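Local structure of regulatory protein PcrH (Pseudomonas aeruginosa, 2XCB) at residues D36-F41 with L65-Q70; D103-G108 with E134-R139; Y110-L115 with A127-M132. The protein probably acts as a type III secretion chaperone, binding the chaperone-binding region of the translocator protein PopD through a helical, tetratricopeptide-like fold. One frame throughout, in Å; residues are numbered along the deposited sequence.

In the fold
The chain is mainly helical, with no strand; interaction 1 closes before the other two begin, and both segments of interaction 3 fall between those of interaction 2. Interaction 1 joins helix 34-47 to the turn that opens helix 68-81; its centre is 24 Å from those of interactions 2 and 3, and interactions 1 and 3 lie on opposite sides of the chain's centre. Interactions 2 and 3 are two levels of a single antiparallel pair, helix 102-117 with helix 123-140, with centres 10 Å apart; interaction 3 lies nearer the connecting turn. The bound PopD peptide passes near interactions 1 and 3, packing on Phe-41, in the same segment as Gln-38, and lying at long, weak ionic range of Arg-128, beside Ala-129.

Interaction 1: residues D36-F41 with L65-Q70; sequences DAQKIF and LGLYEQ
Gln-38 stretches from helix 34-47 to Leu-65, its terminal NE2 stopping 3.6 Å from Leu-65 CD1. The length of glutamine suits the gap, since the nearest CA atoms, those of these same two residues, are 9.5 Å apart. CG lies anti to the backbone N (chi1 -170°) and every later torsion is extended as well, so the amide is carried as far from its helix as the chain allows. Leu-65 answers with CD1 anti to CA (chi2 170°), which pushes this methyl outward; it sits well above the amide plane, displaced beyond the nitrogen. Leu-67 is built alike, and its CD1 approaches the other end of the amide, 4.3 Å from Gln-38 OE1.

The two leucines flank the turn between successive helices of this tetratricopeptide-like stack. Helix 52-64 ends in a Schellman motif at Gly-66, whose positive phi comes easily to a residue without a side chain. Leu-67, the centre of an inverse gamma turn, then takes the N-cap position of helix 68-81.

The carbonyl end of the amide has polar partners: Arg-62 NE donates to Gln-38 OE1, while the same guanidinium bonds through NH1 to the backbone O of Gln-70. Gln-70 OE1 is 4.4 Å from Gln-38 OE1, two acceptors that cannot pair directly. A water between them donates to Gln-70 OE1 at 2.7 Å; its separation from Gln-38 OE1 is implausibly short, leaving that half of the bridge doubtful. The chain of Gln-38 also touches Leu-58 and Cys-61 of helix 52-64.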
ATOM      1  N   ASP A  36      -6.820   0.546   8.916  1.00 26.67           N
ATOM      2  CA  ASP A  36      -6.164   0.238   7.668  1.00 27.73           C
ATOM      3  C   ASP A  36      -5.382   1.445   7.187  1.00 26.45           C
ATOM      4  O   ASP A  36      -4.266   1.305   6.705  1.00 25.46           O
ATOM      5  CB  ASP A  36      -7.194  -0.097   6.613  1.00 26.84           C
ATOM      6  CG  ASP A  36      -7.627  -1.580   6.668  1.00 28.10           C
ATOM      7  OD1 ASP A  36      -7.259  -2.407   7.569  1.00 25.15           O
ATOM      8  OD2 ASP A  36      -8.289  -1.913   5.732  1.00 27.23           O
ATOM      9  N   ALA A  37      -5.993   2.619   7.300  1.00 24.86           N
ATOM     10  CA  ALA A  37      -5.324   3.851   6.895  1.00 23.15           C
ATOM     11  C   ALA A  37      -4.073   4.046   7.773  1.00 21.61           C
ATOM     12  O   ALA A  37      -2.991   4.373   7.289  1.00 18.39           O
ATOM     13  CB  ALA A  37      -6.267   5.011   6.995  1.00 22.05           C
ATOM     14  N   GLN A  38      -4.214   3.800   9.063  1.00 21.28           N
ATOM     15  CA  GLN A  38      -3.027   3.944   9.936  1.00 21.18           C
ATOM     16  C   GLN A  38      -1.838   3.094   9.460  1.00 21.49           C
ATOM     17  O   GLN A  38      -0.683   3.506   9.526  1.00 19.67           O
ATOM     18  CB  GLN A  38      -3.354   3.504  11.357  1.00 20.78           C
ATOM     19  CG  GLN A  38      -2.202   3.873  12.327  1.00 20.29           C
ATOM     20  CD  GLN A  38      -2.430   3.362  13.735  1.00 26.41           C
ATOM     21  OE1 GLN A  38      -1.640   3.643  14.655  1.00 26.52           O
ATOM     22  NE2 GLN A  38      -3.445   2.536  13.893  1.00 23.01           N
ATOM     23  N   LYS A  39      -2.125   1.858   9.097  1.00 21.18           N
ATOM     24  CA  LYS A  39      -1.095   0.952   8.645  1.00 22.40           C
ATOM     25  C   LYS A  39      -0.470   1.419   7.345  1.00 21.24           C
ATOM     26  O   LYS A  39       0.730   1.309   7.160  1.00 22.21           O
ATOM     27  CB  LYS A  39      -1.690  -0.474   8.437  1.00 23.33           C
ATOM     28  CG  LYS A  39      -2.135  -1.114   9.751  1.00 24.88           C
ATOM     29  CD  LYS A  39      -2.962  -2.303   9.585  1.00 27.69           C
ATOM     30  CE  LYS A  39      -2.996  -3.000  10.974  1.00 35.68           C
ATOM     31  NZ  LYS A  39      -4.023  -4.065  10.923  1.00 39.66           N
ATOM     32  N   ILE A  40      -1.270   1.869   6.405  1.00 21.39           N
ATOM     33  CA  ILE A  40      -0.679   2.428   5.186  1.00 21.43           C
ATOM     34  C   ILE A  40       0.231   3.662   5.478  1.00 23.03           C
ATOM     35  O   ILE A  40       1.380   3.767   4.999  1.00 21.15           O
ATOM     36  CB  ILE A  40      -1.818   2.737   4.213  1.00 22.68           C
ATOM     37  CG1 ILE A  40      -2.507   1.404   3.880  1.00 23.61           C
ATOM     38  CG2 ILE A  40      -1.299   3.497   2.969  1.00 20.88           C
ATOM     39  CD1 ILE A  40      -1.662   0.542   2.910  1.00 30.97           C
ATOM     40  N   PHE A  41      -0.242   4.565   6.371  1.00 22.47           N
ATOM     41  CA  PHE A  41       0.578   5.744   6.659  1.00 19.83           C
ATOM     42  C   PHE A  41       1.838   5.394   7.448  1.00 20.83           C
ATOM     43  O   PHE A  41       2.883   6.007   7.201  1.00 19.53           O
ATOM     44  CB  PHE A  41      -0.244   6.852   7.369  1.00 18.29           C
ATOM     45  CG  PHE A  41      -1.253   7.470   6.492  1.00 18.68           C
ATOM     46  CD1 PHE A  41      -0.882   8.087   5.328  1.00 23.02           C
ATOM     47  CD2 PHE A  41      -2.594   7.467   6.855  1.00 21.45           C
ATOM     48  CE1 PHE A  41      -1.870   8.677   4.501  1.00 24.02           C
ATOM     49  CE2 PHE A  41      -3.526   8.042   6.073  1.00 24.21           C
ATOM     50  CZ  PHE A  41      -3.187   8.611   4.901  1.00 22.25           C
ATOM     51  N   LEU A  65      -8.932   7.151  16.245  1.00 24.98           N
ATOM     52  CA  LEU A  65      -8.981   5.931  17.042  1.00 24.03           C
ATOM     53  C   LEU A  65      -8.765   6.179  18.534  1.00 23.66           C
ATOM     54  O   LEU A  65      -8.667   5.246  19.322  1.00 21.92           O
ATOM     55  CB  LEU A  65      -7.836   4.997  16.569  1.00 23.98           C
ATOM     56  CG  LEU A  65      -8.065   4.362  15.188  1.00 27.06           C
ATOM     57  CD1 LEU A  65      -6.746   3.681  14.746  1.00 25.40           C
ATOM     58  CD2 LEU A  65      -9.241   3.348  15.276  1.00 28.54           C
ATOM     59  N   GLY A  66      -8.606   7.425  18.924  1.00 22.70           N
ATOM     60  CA  GLY A  66      -8.435   7.703  20.365  1.00 23.05           C
ATOM     61  C   GLY A  66      -7.079   7.435  20.874  1.00 22.12           C
ATOM     62  O   GLY A  66      -6.865   7.365  22.113  1.00 24.05           O
ATOM     63  N   LEU A  67      -6.101   7.295  19.977  1.00 21.80           N
ATOM     64  CA  LEU A  67      -4.753   7.077  20.443  1.00 20.47           C
ATOM     65  C   LEU A  67      -4.030   8.431  20.527  1.00 19.89           C
ATOM     66  O   LEU A  67      -3.111   8.671  19.760  1.00 17.06           O
ATOM     67  CB  LEU A  67      -3.972   6.168  19.450  1.00 22.36           C
ATOM     68  CG  LEU A  67      -4.591   4.781  19.376  1.00 25.06           C
ATOM     69  CD1 LEU A  67      -3.871   3.966  18.284  1.00 27.46           C
ATOM     70  CD2 LEU A  67      -4.496   4.073  20.788  1.00 27.82           C
ATOM     71  N   TYR A  68      -4.405   9.299  21.476  1.00 19.28           N
ATOM     72  CA  TYR A  68      -3.912  10.669  21.445  1.00 20.02           C
ATOM     73  C   TYR A  68      -2.411  10.852  21.656  1.00 20.23           C
ATOM     74  O   TYR A  68      -1.817  11.697  21.040  1.00 20.31           O
ATOM     75  CB  TYR A  68      -4.715  11.525  22.448  1.00 19.76           C
ATOM     76  CG  TYR A  68      -6.176  11.403  22.236  1.00 20.70           C
ATOM     77  CD1 TYR A  68      -6.754  11.998  21.137  1.00 18.89           C
ATOM     78  CD2 TYR A  68      -6.992  10.641  23.113  1.00 23.35           C
ATOM     79  CE1 TYR A  68      -8.089  11.896  20.907  1.00 24.95           C
ATOM     80  CE2 TYR A  68      -8.351  10.517  22.890  1.00 24.72           C
ATOM     81  CZ  TYR A  68      -8.882  11.179  21.780  1.00 25.63           C
ATOM     82  OH  TYR A  68     -10.178  11.118  21.497  1.00 27.16           O
ATOM     83  N   GLU A  69      -1.815  10.092  22.564  1.00 20.38           N
ATOM     84  CA  GLU A  69      -0.382  10.215  22.806  0.50 21.29           C
ATOM     85  C   GLU A  69       0.415   9.802  21.534  1.00 22.20           C
ATOM     86  O   GLU A  69       1.386  10.488  21.140  1.00 21.59           O
ATOM     87  CB  GLU A  69       0.030   9.368  24.004  0.50 21.91           C
ATOM     88  CG  GLU A  69      -0.661   9.751  25.285  0.50 23.22           C
ATOM     89  CD  GLU A  69       0.062  10.846  26.051  0.50 28.06           C
ATOM     90  OE1 GLU A  69       0.925  11.560  25.467  0.50 27.08           O
ATOM     91  OE2 GLU A  69      -0.262  10.988  27.260  0.50 30.52           O
ATOM     92  N   GLN A  70       0.002   8.726  20.865  1.00 22.04           N
ATOM     93  CA  GLN A  70       0.699   8.334  19.607  1.00 22.91           C
ATOM     94  C   GLN A  70       0.430   9.330  18.484  1.00 20.03           C
ATOM     95  O   GLN A  70       1.337   9.597  17.669  1.00 20.53           O
ATOM     96  CB  GLN A  70       0.277   6.952  19.156  1.00 23.10           C
ATOM     97  CG  GLN A  70       0.664   5.886  20.167  1.00 28.98           C
ATOM     98  CD  GLN A  70       0.381   4.488  19.592  1.00 35.88           C
ATOM     99  OE1 GLN A  70       0.614   4.259  18.423  1.00 40.92           O
ATOM    100  NE2 GLN A  70      -0.132   3.590  20.394  1.00 38.29           N
TER
HETATM  101  O   HOH W   1      -0.695   2.642  16.649  1.00 33.74           O

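Interaction 2: residues D103-G108 with E134-R139; sequences DGAESG and EAVTAR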
ATOM      1  N   ASP A 103      -2.593  23.479  29.127  1.00 21.91           N
ATOM      2  CA  ASP A 103      -1.431  24.251  28.691  1.00 24.01           C
ATOM      3  C   ASP A 103      -0.921  23.781  27.303  1.00 23.33           C
ATOM      4  O   ASP A 103      -0.622  24.603  26.434  1.00 22.49           O
ATOM      5  CB  ASP A 103      -0.292  24.060  29.698  1.00 25.34           C
ATOM      6  CG  ASP A 103      -0.584  24.729  31.075  1.00 29.64           C
ATOM      7  OD1 ASP A 103      -1.491  25.544  31.153  1.00 29.87           O
ATOM      8  OD2 ASP A 103       0.100  24.398  32.080  1.00 34.84           O
ATOM      9  N   GLY A 104      -0.827  22.457  27.098  1.00 21.52           N
ATOM     10  CA  GLY A 104      -0.483  21.975  25.755  1.00 20.78           C
ATOM     11  C   GLY A 104      -1.523  22.445  24.732  1.00 19.73           C
ATOM     12  O   GLY A 104      -1.183  22.859  23.630  1.00 19.61           O
ATOM     13  N   ALA A 105      -2.800  22.417  25.063  1.00 19.58           N
ATOM     14  CA  ALA A 105      -3.786  22.747  24.024  1.00 18.21           C
ATOM     15  C   ALA A 105      -3.702  24.224  23.709  1.00 18.94           C
ATOM     16  O   ALA A 105      -3.893  24.649  22.555  1.00 19.08           O
ATOM     17  CB  ALA A 105      -5.226  22.400  24.496  1.00 17.73           C
ATOM     18  N   GLU A 106      -3.573  25.031  24.764  1.00 18.47           N
ATOM     19  CA  GLU A 106      -3.444  26.498  24.562  1.00 20.66           C
ATOM     20  C   GLU A 106      -2.242  26.823  23.640  1.00 19.51           C
ATOM     21  O   GLU A 106      -2.394  27.616  22.744  1.00 18.89           O
ATOM     22  CB  GLU A 106      -3.242  27.190  25.920  1.00 20.74           C
ATOM     23  CG  GLU A 106      -2.952  28.682  25.832  1.00 24.11           C
ATOM     24  CD  GLU A 106      -3.044  29.390  27.197  1.00 32.23           C
ATOM     25  OE1 GLU A 106      -2.314  28.966  28.125  1.00 30.91           O
ATOM     26  OE2 GLU A 106      -3.856  30.335  27.340  1.00 30.98           O
ATOM     27  N   SER A 107      -1.062  26.235  23.927  1.00 20.63           N
ATOM     28  CA  SER A 107       0.146  26.429  23.087  0.50 21.43           C
ATOM     29  C   SER A 107      -0.156  26.062  21.632  1.00 21.71           C
ATOM     30  O   SER A 107       0.125  26.852  20.700  1.00 21.67           O
ATOM     31  CB  SER A 107       1.287  25.524  23.564  0.50 22.40           C
ATOM     32  OG  SER A 107       1.528  25.695  24.929  0.50 24.24           O
ATOM     33  N   GLY A 108      -0.789  24.884  21.425  1.00 19.93           N
ATOM     34  CA  GLY A 108      -1.024  24.383  20.034  1.00 21.82           C
ATOM     35  C   GLY A 108      -1.953  25.300  19.253  1.00 19.40           C
ATOM     36  O   GLY A 108      -1.705  25.586  18.051  1.00 19.75           O
ATOM     37  N   GLU A 134      -9.591  30.725  22.559  1.00 27.00           N
ATOM     38  CA  GLU A 134     -10.452  31.513  23.470  1.00 29.78           C
ATOM     39  C   GLU A 134     -11.179  30.555  24.454  1.00 28.94           C
ATOM     40  O   GLU A 134     -11.265  30.828  25.671  1.00 28.72           O
ATOM     41  CB  GLU A 134     -11.502  32.280  22.660  1.00 29.91           C
ATOM     42  CG  GLU A 134     -10.967  33.434  21.764  1.00 38.24           C
ATOM     43  CD  GLU A 134     -12.125  34.233  21.049  1.00 49.71           C
ATOM     44  OE1 GLU A 134     -11.935  34.669  19.874  1.00 53.95           O
ATOM     45  OE2 GLU A 134     -13.236  34.400  21.644  1.00 51.68           O
ATOM     46  N   ALA A 135     -11.676  29.418  23.907  1.00 28.21           N
ATOM     47  CA  ALA A 135     -12.384  28.429  24.714  1.00 27.77           C
ATOM     48  C   ALA A 135     -11.487  27.880  25.766  1.00 27.21           C
ATOM     49  O   ALA A 135     -11.885  27.777  26.929  1.00 27.47           O
ATOM     50  CB  ALA A 135     -12.969  27.278  23.853  1.00 26.47           C
ATOM     51  N   VAL A 136     -10.251  27.536  25.390  1.00 26.80           N
ATOM     52  CA  VAL A 136      -9.319  26.972  26.346  1.00 25.86           C
ATOM     53  C   VAL A 136      -8.873  27.960  27.430  1.00 27.13           C
ATOM     54  O   VAL A 136      -8.713  27.613  28.604  1.00 26.41           O
ATOM     55  CB  VAL A 136      -8.029  26.409  25.602  1.00 27.54           C
ATOM     56  CG1 VAL A 136      -6.927  26.117  26.620  1.00 24.75           C
ATOM     57  CG2 VAL A 136      -8.360  25.130  24.819  1.00 25.92           C
ATOM     58  N   THR A 137      -8.597  29.184  27.024  1.00 28.71           N
ATOM     59  CA  THR A 137      -8.208  30.240  27.982  1.00 29.80           C
ATOM     60  C   THR A 137      -9.345  30.465  28.990  1.00 29.56           C
ATOM     61  O   THR A 137      -9.086  30.577  30.220  1.00 28.66           O
ATOM     62  CB  THR A 137      -7.878  31.575  27.255  1.00 29.86           C
ATOM     63  OG1 THR A 137      -6.757  31.355  26.374  1.00 32.51           O
ATOM     64  CG2 THR A 137      -7.524  32.684  28.297  1.00 33.00           C
ATOM     65  N   ALA A 138     -10.587  30.497  28.481  1.00 28.84           N
ATOM     66  CA  ALA A 138     -11.798  30.583  29.354  1.00 28.99           C
ATOM     67  C   ALA A 138     -11.837  29.471  30.435  1.00 29.07           C
ATOM     68  O   ALA A 138     -12.186  29.740  31.589  1.00 29.57           O
ATOM     69  CB  ALA A 138     -13.084  30.612  28.523  1.00 28.68           C
ATOM     70  N   ARG A 139     -11.467  28.236  30.064  1.00 28.51           N
ATOM     71  CA  ARG A 139     -11.460  27.115  31.011  0.50 29.00           C
ATOM     72  C   ARG A 139     -10.315  27.238  32.013  1.00 29.70           C
ATOM     73  O   ARG A 139     -10.474  26.862  33.192  1.00 29.11           O
ATOM     74  CB  ARG A 139     -11.396  25.762  30.275  0.50 29.18           C
ATOM     75  CG  ARG A 139     -12.464  25.603  29.155  0.50 29.30           C
ATOM     76  CD  ARG A 139     -13.139  24.239  29.187  0.50 32.12           C
ATOM     77  NE  ARG A 139     -12.755  23.341  28.111  0.50 32.44           N
ATOM     78  CZ  ARG A 139     -13.252  23.377  26.873  0.50 30.75           C
ATOM     79  NH1 ARG A 139     -14.136  24.299  26.530  0.50 33.49           N
ATOM     80  NH2 ARG A 139     -12.846  22.499  25.981  0.50 22.84           N
TER
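The Glu-106 carboxylate is the flat group here, and Thr-137 meets it through OG1, 3.2 Å from Glu-106 OE2. The hydroxyl oxygen is tilted about 21° out of the carboxylate plane, with a CD-OE2-OG1 angle near 142°. This is at most a shared hydrogen bond, because the one hydroxyl proton also has Leu-133 O, a turn earlier, within reach. The other oxygen, Glu-106 OE1, makes a salt bridge with Lys-140, which also pairs with Asp-103 OD1; the ammonium probably favours the ionised form of both carboxylates, and they its charged form.

Glutamate suits this margin because its length carries the charge to the neighbouring helix while its root stays apolar. CG stands anti to the backbone N, and CB packs 3.9 Å from Val-136 CG1. The segments run antiparallel at 149°, axes 9.4 Å apart, in the helix-against-helix layering of a tetratricopeptide-like fold, helix 123-140 lying against helix 102-117. Val-136 uses both branches: CG1 meets Glu-106, and CG2 comes to 4.2 Å from Ala-105 CB. Small Ala-105 and branched Val-136 are buried, and Leu-97 of helix 87-98 touches both.

Interaction 3: residues Y110-L115 with A127-M132; sequences YSARAL and ARAGAM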
ATOM      1  N   TYR A 110      -2.701  28.445  19.883  1.00 18.14           N
ATOM      2  CA  TYR A 110      -1.911  29.694  19.674  1.00 19.10           C
ATOM      3  C   TYR A 110      -0.971  29.637  18.433  1.00 18.56           C
ATOM      4  O   TYR A 110      -1.075  30.483  17.476  1.00 20.17           O
ATOM      5  CB  TYR A 110      -1.136  29.943  20.970  1.00 19.38           C
ATOM      6  CG  TYR A 110      -0.364  31.281  21.023  1.00 21.93           C
ATOM      7  CD1 TYR A 110      -1.033  32.510  21.319  1.00 20.58           C
ATOM      8  CD2 TYR A 110       1.015  31.291  20.800  1.00 24.84           C
ATOM      9  CE1 TYR A 110      -0.319  33.751  21.386  1.00 21.83           C
ATOM     10  CE2 TYR A 110       1.763  32.523  20.846  1.00 23.78           C
ATOM     11  CZ  TYR A 110       1.088  33.727  21.169  1.00 22.88           C
ATOM     12  OH  TYR A 110       1.844  34.882  21.200  1.00 22.46           O
ATOM     13  N   SER A 111      -0.112  28.597  18.387  1.00 18.89           N
ATOM     14  CA  SER A 111       0.763  28.374  17.214  0.50 18.13           C
ATOM     15  C   SER A 111      -0.049  28.202  15.949  1.00 19.04           C
ATOM     16  O   SER A 111       0.286  28.795  14.932  1.00 19.49           O
ATOM     17  CB  SER A 111       1.659  27.159  17.406  0.50 18.74           C
ATOM     18  OG  SER A 111       2.556  27.401  18.468  0.50 15.57           O
ATOM     19  N   ALA A 112      -1.118  27.399  16.022  1.00 18.82           N
ATOM     20  CA  ALA A 112      -1.956  27.154  14.826  1.00 19.14           C
ATOM     21  C   ALA A 112      -2.555  28.443  14.323  1.00 21.36           C
ATOM     22  O   ALA A 112      -2.662  28.670  13.094  1.00 20.58           O
ATOM     23  CB  ALA A 112      -3.073  26.105  15.139  1.00 18.04           C
ATOM     24  N   ARG A 113      -2.979  29.306  15.263  1.00 21.30           N
ATOM     25  CA  ARG A 113      -3.558  30.553  14.781  1.00 21.92           C
ATOM     26  C   ARG A 113      -2.490  31.379  14.080  1.00 20.11           C
ATOM     27  O   ARG A 113      -2.729  31.910  13.029  1.00 18.59           O
ATOM     28  CB  ARG A 113      -4.304  31.402  15.867  1.00 21.69           C
ATOM     29  CG  ARG A 113      -4.829  32.731  15.202  1.00 26.51           C
ATOM     30  CD  ARG A 113      -5.643  33.714  16.086  1.00 33.71           C
ATOM     31  NE  ARG A 113      -4.898  34.065  17.272  1.00 36.01           N
ATOM     32  CZ  ARG A 113      -5.437  34.556  18.380  1.00 39.96           C
ATOM     33  NH1 ARG A 113      -6.741  34.787  18.435  1.00 42.27           N
ATOM     34  NH2 ARG A 113      -4.666  34.795  19.435  1.00 37.84           N
ATOM     35  N   ALA A 114      -1.314  31.450  14.652  1.00 20.42           N
ATOM     36  CA  ALA A 114      -0.224  32.221  14.034  1.00 22.94           C
ATOM     37  C   ALA A 114       0.125  31.672  12.642  1.00 23.35           C
ATOM     38  O   ALA A 114       0.260  32.465  11.687  1.00 24.37           O
ATOM     39  CB  ALA A 114       0.971  32.193  14.922  1.00 20.98           C
ATOM     40  N   LEU A 115       0.251  30.334  12.517  1.00 23.00           N
ATOM     41  CA  LEU A 115       0.624  29.752  11.205  1.00 22.82           C
ATOM     42  C   LEU A 115      -0.505  29.957  10.222  1.00 21.93           C
ATOM     43  O   LEU A 115      -0.266  30.335   9.073  1.00 21.96           O
ATOM     44  CB  LEU A 115       0.994  28.259  11.301  1.00 22.77           C
ATOM     45  CG  LEU A 115       2.169  27.940  12.226  1.00 25.17           C
ATOM     46  CD1 LEU A 115       2.508  26.469  12.243  1.00 24.64           C
ATOM     47  CD2 LEU A 115       3.374  28.644  11.692  1.00 26.74           C
ATOM     48  N   ALA A 127      -9.507  31.139  12.093  1.00 28.60           N
ATOM     49  CA  ALA A 127     -10.677  31.474  12.917  1.00 29.26           C
ATOM     50  C   ALA A 127     -11.026  30.367  13.894  1.00 27.86           C
ATOM     51  O   ALA A 127     -11.339  30.636  15.054  1.00 28.56           O
ATOM     52  CB  ALA A 127     -11.867  31.795  12.016  1.00 30.92           C
ATOM     53  N   ARG A 128     -10.902  29.106  13.476  1.00 26.46           N
ATOM     54  CA  ARG A 128     -11.154  27.992  14.399  1.00 25.55           C
ATOM     55  C   ARG A 128     -10.111  27.930  15.482  1.00 25.00           C
ATOM     56  O   ARG A 128     -10.455  27.626  16.597  1.00 24.76           O
ATOM     57  CB  ARG A 128     -11.159  26.612  13.715  1.00 26.29           C
ATOM     58  CG  ARG A 128     -12.383  26.298  12.842  1.00 28.58           C
ATOM     59  CD  ARG A 128     -12.178  24.915  12.157  1.00 32.87           C
ATOM     60  NE  ARG A 128     -12.395  23.797  13.075  1.00 36.26           N
ATOM     61  CZ  ARG A 128     -11.949  22.556  12.895  1.00 35.89           C
ATOM     62  NH1 ARG A 128     -11.202  22.238  11.838  1.00 35.26           N
ATOM     63  NH2 ARG A 128     -12.261  21.634  13.792  1.00 36.87           N
ATOM     64  N   ALA A 129      -8.845  28.152  15.130  1.00 24.50           N
ATOM     65  CA  ALA A 129      -7.773  28.113  16.082  1.00 24.28           C
ATOM     66  C   ALA A 129      -7.992  29.237  17.112  1.00 23.90           C
ATOM     67  O   ALA A 129      -7.737  29.045  18.291  1.00 25.81           O
ATOM     68  CB  ALA A 129      -6.441  28.261  15.361  1.00 23.09           C
ATOM     69  N   GLY A 130      -8.443  30.395  16.662  1.00 25.25           N
ATOM     70  CA  GLY A 130      -8.706  31.553  17.547  1.00 25.65           C
ATOM     71  C   GLY A 130      -9.882  31.225  18.439  1.00 26.91           C
ATOM     72  O   GLY A 130      -9.777  31.403  19.672  1.00 27.00           O
ATOM     73  N   ALA A 131     -10.947  30.619  17.871  1.00 26.41           N
ATOM     74  CA  ALA A 131     -12.118  30.209  18.690  1.00 26.61           C
ATOM     75  C   ALA A 131     -11.753  29.183  19.769  1.00 27.23           C
ATOM     76  O   ALA A 131     -12.137  29.322  20.968  1.00 26.36           O
ATOM     77  CB  ALA A 131     -13.277  29.662  17.813  1.00 26.42           C
ATOM     78  N   MET A 132     -11.017  28.138  19.358  1.00 26.57           N
ATOM     79  CA  MET A 132     -10.544  27.134  20.315  1.00 25.80           C
ATOM     80  C   MET A 132      -9.609  27.706  21.367  1.00 25.43           C
ATOM     81  O   MET A 132      -9.690  27.357  22.572  1.00 24.62           O
ATOM     82  CB  MET A 132      -9.890  25.915  19.590  1.00 25.70           C
ATOM     83  CG  MET A 132     -10.880  25.051  18.803  1.00 30.12           C
ATOM     84  SD  MET A 132     -12.293  24.555  19.836  1.00 30.37           S
ATOM     85  CE  MET A 132     -11.538  23.386  21.000  1.00 29.89           C
TER
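Ala-129 points its methyl at helix 102-117, where it settles against the backbone of Arg-113, 3.6 Å from Arg-113 N. The same CB is 3.8 Å from Arg-113 CB, and on its other flank 4.0 Å from Ala-112 CB. One small methyl thus meets two consecutive residues. Ala-112 turns its methyl toward Ala-129 and also touches Phe-90 of helix 87-98, so the alanine pair lies where three helices come together.

Arg-113 directs its CB at the partner helix too, but the rest of the chain runs alongside it. CG is anti to the backbone N (chi1 178°), and the chain continues extended until a bend at chi3 (55°), which carries the guanidinium past Gly-130. There CD lies 4.0 Å from Gly-130 CA and NH1 lies 3.9 Å from that carbon, the guanidinium being oblique to it. Gly-130 offers its CA to the passing arginine, and Leu-133, further along helix 123-140, also touches it.

The segments are antiparallel, at 154°, and their axes come within 8.1 Å, closer than the same helices manage at 103-108 with 134-139. The small residues here, above all Ala-112 and Ala-129, are consistent with so near an approach between these two helices of the tetratricopeptide-like fold. Since the touching groups are methyls, aliphatic carbons and backbone, with the arginine contributing contact rather than a bond, cohesion here probably comes from close apolar fit.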